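Local coordinates for protein glyoxalase-related enzyme, AraC type (PDB 3BT3) that is of unknown function but belongs to the VOC (glyoxalase-related) superfamily and may take part in transcription regulation, at residues K34-F39 and G47-R52; I131-T134 and I138-F141. One frame throughout, in Å; residues are numbered along the deposited sequence.

Contact 1: K34-F39 and G47-R52; sequences KTVKWF and GDIVAR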
loop_
_atom_site.group_PDB
_atom_site.type_symbol
_atom_site.label_atom_id
_atom_site.label_comp_id
_atom_site.label_asym_id
_atom_site.label_seq_id
_atom_site.Cartn_x
_atom_site.Cartn_y
_atom_site.Cartn_z
ATOM N N LYS A 34 -15.002 13.553 -1.962
ATOM C CA LYS A 34 -15.848 12.580 -2.648
ATOM C C LYS A 34 -15.312 11.156 -2.447
ATOM O O LYS A 34 -16.091 10.215 -2.277
ATOM C CB LYS A 34 -15.947 12.905 -4.150
ATOM C CG LYS A 34 -16.773 11.889 -4.948
ATOM C CD LYS A 34 -17.065 12.351 -6.375
ATOM C CE LYS A 34 -15.857 12.202 -7.287
ATOM N NZ LYS A 34 -15.507 10.770 -7.545
ATOM N N THR A 35 -13.986 11.011 -2.463
ATOM C CA THR A 35 -13.341 9.714 -2.273
ATOM C C THR A 35 -13.611 9.187 -0.871
ATOM O O THR A 35 -13.943 8.021 -0.687
ATOM C CB THR A 35 -11.829 9.823 -2.479
ATOM O OG1 THR A 35 -11.572 10.160 -3.845
ATOM C CG2 THR A 35 -11.130 8.508 -2.134
ATOM N N VAL A 36 -13.484 10.069 0.110
ATOM C CA VAL A 36 -13.728 9.708 1.499
ATOM C C VAL A 36 -15.196 9.332 1.736
ATOM O O VAL A 36 -15.486 8.422 2.514
ATOM C CB VAL A 36 -13.337 10.877 2.432
ATOM C CG1 VAL A 36 -13.948 10.695 3.801
ATOM C CG2 VAL A 36 -11.833 10.958 2.545
ATOM N N LYS A 37 -16.115 10.032 1.076
ATOM C CA LYS A 37 -17.537 9.751 1.243
ATOM C C LYS A 37 -17.848 8.385 0.660
ATOM O O LYS A 37 -18.688 7.648 1.177
ATOM C CB LYS A 37 -18.386 10.822 0.555
ATOM C CG LYS A 37 -18.613 12.051 1.414
ATOM C CD LYS A 37 -19.268 13.184 0.630
ATOM C CE LYS A 37 -19.728 14.329 1.547
ATOM N NZ LYS A 37 -18.619 14.937 2.353
ATOM N N TRP A 38 -17.141 8.039 -0.407
ATOM C CA TRP A 38 -17.345 6.759 -1.051
ATOM C C TRP A 38 -16.880 5.643 -0.110
ATOM O O TRP A 38 -17.618 4.680 0.138
ATOM C CB TRP A 38 -16.573 6.705 -2.367
ATOM C CG TRP A 38 -16.798 5.443 -3.110
ATOM C CD1 TRP A 38 -17.842 5.154 -3.944
ATOM C CD2 TRP A 38 -15.998 4.265 -3.042
ATOM N NE1 TRP A 38 -17.743 3.863 -4.399
ATOM C CE2 TRP A 38 -16.619 3.291 -3.859
ATOM C CE3 TRP A 38 -14.815 3.932 -2.371
ATOM C CZ2 TRP A 38 -16.097 1.999 -4.016
ATOM C CZ3 TRP A 38 -14.295 2.647 -2.530
ATOM C CH2 TRP A 38 -14.939 1.699 -3.346
ATOM N N PHE A 39 -15.669 5.781 0.425
ATOM C CA PHE A 39 -15.150 4.775 1.331
ATOM C C PHE A 39 -16.080 4.603 2.522
ATOM O O PHE A 39 -16.180 3.515 3.087
ATOM C CB PHE A 39 -13.754 5.155 1.833
ATOM C CG PHE A 39 -12.639 4.623 0.985
ATOM C CD1 PHE A 39 -12.142 5.360 -0.083
ATOM C CD2 PHE A 39 -12.088 3.377 1.254
ATOM C CE1 PHE A 39 -11.121 4.863 -0.867
ATOM C CE2 PHE A 39 -11.062 2.867 0.474
ATOM C CZ PHE A 39 -10.577 3.606 -0.584
ATOM N N GLY A 47 -12.962 8.026 7.584
ATOM C CA GLY A 47 -11.935 8.848 6.988
ATOM C C GLY A 47 -11.839 10.232 7.575
ATOM O O GLY A 47 -12.712 10.668 8.322
ATOM N N ASP A 48 -10.765 10.924 7.234
ATOM C CA ASP A 48 -10.563 12.270 7.725
ATOM C C ASP A 48 -9.565 12.989 6.845
ATOM O O ASP A 48 -8.535 12.435 6.467
ATOM C CB ASP A 48 -10.076 12.238 9.178
ATOM C CG ASP A 48 -9.903 13.627 9.766
ATOM O OD1 ASP A 48 -8.809 14.212 9.605
ATOM O OD2 ASP A 48 -10.864 14.142 10.379
ATOM N N ILE A 49 -9.895 14.225 6.503
ATOM C CA ILE A 49 -9.032 15.036 5.672
ATOM C C ILE A 49 -8.231 15.943 6.598
ATOM O O ILE A 49 -8.786 16.760 7.322
ATOM C CB ILE A 49 -9.877 15.841 4.678
ATOM C CG1 ILE A 49 -10.545 14.864 3.698
ATOM C CG2 ILE A 49 -9.017 16.877 3.968
ATOM C CD1 ILE A 49 -11.537 15.493 2.747
ATOM N N VAL A 50 -6.915 15.780 6.570
ATOM C CA VAL A 50 -6.013 16.529 7.434
ATOM C C VAL A 50 -5.573 17.901 6.940
ATOM O O VAL A 50 -5.286 18.788 7.743
ATOM C CB VAL A 50 -4.769 15.671 7.734
ATOM C CG1 VAL A 50 -3.747 16.462 8.535
ATOM C CG2 VAL A 50 -5.196 14.423 8.494
ATOM N N ALA A 51 -5.522 18.088 5.628
ATOM C CA ALA A 51 -5.100 19.370 5.075
ATOM C C ALA A 51 -5.773 19.671 3.737
ATOM O O ALA A 51 -5.915 18.790 2.893
ATOM C CB ALA A 51 -3.595 19.375 4.909
ATOM N N ARG A 52 -6.181 20.923 3.547
ATOM C CA ARG A 52 -6.835 21.343 2.307
ATOM C C ARG A 52 -6.027 22.418 1.573
ATOM O O ARG A 52 -5.145 23.041 2.160
ATOM C CB ARG A 52 -8.240 21.877 2.613
ATOM C CG ARG A 52 -9.157 20.849 3.236
ATOM C CD ARG A 52 -10.450 21.468 3.726
ATOM N NE ARG A 52 -11.364 20.443 4.216
ATOM C CZ ARG A 52 -11.946 19.525 3.443
ATOM N NH1 ARG A 52 -11.712 19.510 2.132
ATOM N NH2 ARG A 52 -12.749 18.610 3.980
#

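Contact 2: I131-T134 and I138-F141; sequences ITTT and ILRF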
loop_
_atom_site.group_PDB
_atom_site.type_symbol
_atom_site.label_atom_id
_atom_site.label_comp_id
_atom_site.label_asym_id
_atom_site.label_seq_id
_atom_site.Cartn_x
_atom_site.Cartn_y
_atom_site.Cartn_z
ATOM N N ILE A 131 -13.461 -4.400 -6.648
ATOM C CA ILE A 131 -14.396 -3.291 -6.637
ATOM C C ILE A 131 -13.748 -2.117 -7.338
ATOM O O ILE A 131 -12.550 -1.900 -7.202
ATOM C CB ILE A 131 -14.728 -2.871 -5.190
ATOM C CG1 ILE A 131 -15.219 -4.095 -4.416
ATOM C CG2 ILE A 131 -15.783 -1.763 -5.174
ATOM C CD1 ILE A 131 -15.585 -3.813 -2.974
ATOM N N THR A 132 -14.540 -1.377 -8.102
ATOM C CA THR A 132 -14.047 -0.199 -8.787
ATOM C C THR A 132 -14.480 0.965 -7.904
ATOM O O THR A 132 -15.653 1.054 -7.546
ATOM C CB THR A 132 -14.693 -0.049 -10.165
ATOM O OG1 THR A 132 -14.405 -1.208 -10.957
ATOM C CG2 THR A 132 -14.156 1.194 -10.863
ATOM N N THR A 133 -13.548 1.844 -7.539
ATOM C CA THR A 133 -13.889 2.972 -6.676
ATOM C C THR A 133 -14.503 4.107 -7.466
ATOM O O THR A 133 -14.556 4.057 -8.694
ATOM C CB THR A 133 -12.656 3.539 -5.938
ATOM O OG1 THR A 133 -11.776 4.186 -6.876
ATOM C CG2 THR A 133 -11.922 2.434 -5.233
ATOM N N THR A 134 -14.949 5.134 -6.749
ATOM C CA THR A 134 -15.561 6.307 -7.373
ATOM C C THR A 134 -14.524 7.034 -8.214
ATOM O O THR A 134 -14.869 7.858 -9.049
ATOM C CB THR A 134 -16.116 7.309 -6.314
ATOM O OG1 THR A 134 -16.846 8.350 -6.972
ATOM C CG2 THR A 134 -14.980 7.953 -5.531
ATOM N N ILE A 138 -9.007 0.051 -8.991
ATOM C CA ILE A 138 -9.484 -1.278 -8.670
ATOM C C ILE A 138 -8.981 -1.717 -7.303
ATOM O O ILE A 138 -7.798 -1.565 -6.986
ATOM C CB ILE A 138 -8.987 -2.326 -9.703
ATOM C CG1 ILE A 138 -9.451 -1.954 -11.115
ATOM C CG2 ILE A 138 -9.462 -3.708 -9.302
ATOM C CD1 ILE A 138 -10.945 -1.730 -11.245
ATOM N N LEU A 139 -9.881 -2.265 -6.497
ATOM C CA LEU A 139 -9.506 -2.781 -5.191
ATOM C C LEU A 139 -9.820 -4.264 -5.196
ATOM O O LEU A 139 -10.962 -4.666 -5.453
ATOM C CB LEU A 139 -10.301 -2.110 -4.071
ATOM C CG LEU A 139 -10.126 -0.614 -3.865
ATOM C CD1 LEU A 139 -10.890 -0.188 -2.628
ATOM C CD2 LEU A 139 -8.643 -0.286 -3.722
ATOM N N ARG A 140 -8.808 -5.075 -4.912
ATOM C CA ARG A 140 -8.990 -6.519 -4.869
ATOM C C ARG A 140 -9.157 -6.995 -3.431
ATOM O O ARG A 140 -8.393 -6.630 -2.543
ATOM C CB ARG A 140 -7.800 -7.220 -5.526
ATOM C CG ARG A 140 -7.672 -6.926 -7.021
ATOM C CD ARG A 140 -6.472 -7.619 -7.647
ATOM N NE ARG A 140 -6.519 -9.060 -7.441
ATOM C CZ ARG A 140 -5.542 -9.899 -7.772
ATOM N NH1 ARG A 140 -4.430 -9.445 -8.333
ATOM N NH2 ARG A 140 -5.672 -11.198 -7.540
ATOM N N PHE A 141 -10.183 -7.801 -3.205
ATOM C CA PHE A 141 -10.453 -8.339 -1.880
ATOM C C PHE A 141 -10.410 -9.859 -1.978
ATOM O O PHE A 141 -10.947 -10.443 -2.925
ATOM C CB PHE A 141 -11.833 -7.883 -1.402
ATOM C CG PHE A 141 -11.919 -6.403 -1.122
ATOM C CD1 PHE A 141 -11.553 -5.892 0.121
ATOM C CD2 PHE A 141 -12.357 -5.520 -2.101
ATOM C CE1 PHE A 141 -11.624 -4.524 0.386
ATOM C CE2 PHE A 141 -12.431 -4.148 -1.849
ATOM C CZ PHE A 141 -12.067 -3.650 -0.606
#

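Contact 1: K34-F39 and G47-R52
Helix 32-41 comes down on strand 46-52 at its Gly47 end, where the CA atoms of Val36 and Gly47 lie 5.8 Å apart, and from there the two backbones part as the strand runs on to Arg52. Val36 is the helix residue that does the touching, with one methyl for each of two strand residues. CG1 stands anti to the backbone N (chi1 163°) and comes to 4.2 Å from CA of Gly47, so that this branch meets bare main chain. CG2, anti to the carbonyl carbon, points further along the strand and meets CG1 of Ile49 at 4.3 Å. Both approaches are ordinary van der Waals contacts, and only 118 Å² is buried between the segments. The CB bond of Val36 points at the strand, whereas Ile49 reaches the helix with the outer part of its chain; the same side chain also packs on Met32 and Asp33 in the first turn of the helix. CG2 of Ile49 meanwhile lies 4.0 Å above the guanidinium plane of Arg52, over its centre, and NH1 of Arg52 forms a salt bridge with Asp33, so the charged group bridges strand and helix beside the apolar contact. Phe39 starts toward the strand but its ring turns off, with CZ3 of Trp38 4.1 Å above the plane of that ring, over the centre. Val36 and Phe39 both pack on Val63 of the adjacent strand 58-64, which extends the helix contact into the sheet. Further along, Val50 and Ala51 sit opposite Tyr60 in a classic beta bulge. A helix laid against a mixed sheet of strand order 1-4-3-2 is consistent with the VOC fold, whose modules have the order beta-alpha-beta-beta-beta.

Contact 2: I131-T134 and I138-F141
The carbonyl oxygen Ile131 O is approached by two groups of the facing strand: Leu139 N donates to it at 2.8 Å, and CA of Ile138 makes a weaker CA-H...O contact with it at 3.5 Å. Ile131 N returns an equally short bond to Leu139 O with an N-H...O angle of 161°, its nitrogen lying in the carbonyl plane, which closes the hydrogen-bonded pair of an antiparallel beta hairpin made by strands 126-132 and 138-144. The next pair along, Thr132 with Ile138, is non-hydrogen-bonded and brings the CA atoms to 4.7 Å. Its side chains sit on one face of the sheet, where CD1 of Ile138 bends back over the gap to Thr132 OG1; the turn of chi2 to -54° carries the methyl there.

Ile131, Leu139 and Phe141 occupy the other face. The Ile131 chain leads away from its carbonyl carbon and meets the Phe141 ring obliquely, CG1 and CD1 both near CD2 and CE2. Helix 101-110 packs on two of these residues, Val108 on Ile131, and Ile101 and Leu104 on Phe141. Helix 32-41 adds Trp38, which packs on Ile131 and Thr133. On the face bearing Ile138, Arg140 forms a salt bridge with Glu128 and packs on Phe84 of the second subunit.

Past the last bridge the chain enters the turn, and Thr133 swings its methyl back across Leu139 at about a right angle. Its hydroxyl, held between the backbone N and the carbonyl carbon (chi1 69°), is hydrogen-bonded to Tyr27 OH, which ties the turn to strand 26-29, and to the amide N of Asp135 within the turn. With the two branches thus divided, CG2 of Thr133 rests 3.8 Å from both CG and CD1 of Leu139.

How the contacts relate
Contact 1 closes before contact 2 opens along the chain, and their centres lie about 17 Å apart. Each belongs to a different four-stranded mixed sheet of order 1-4-3-2: contact 1 sets a helix against an outermost strand of the first, contact 2 joins two inner strands of the second. Helix 32-41 links them directly. Lys34 NZ lies 2.8 Å from Thr134 OG1, a probable hydrogen bond, while Trp38 CD1 packs 3.6 Å from Thr134 CB. The helix that packs against the first sheet thus also meets the hairpin turn of the second, so the two sheets are joined through this helix, consistent with the paired modules of a VOC-type fold.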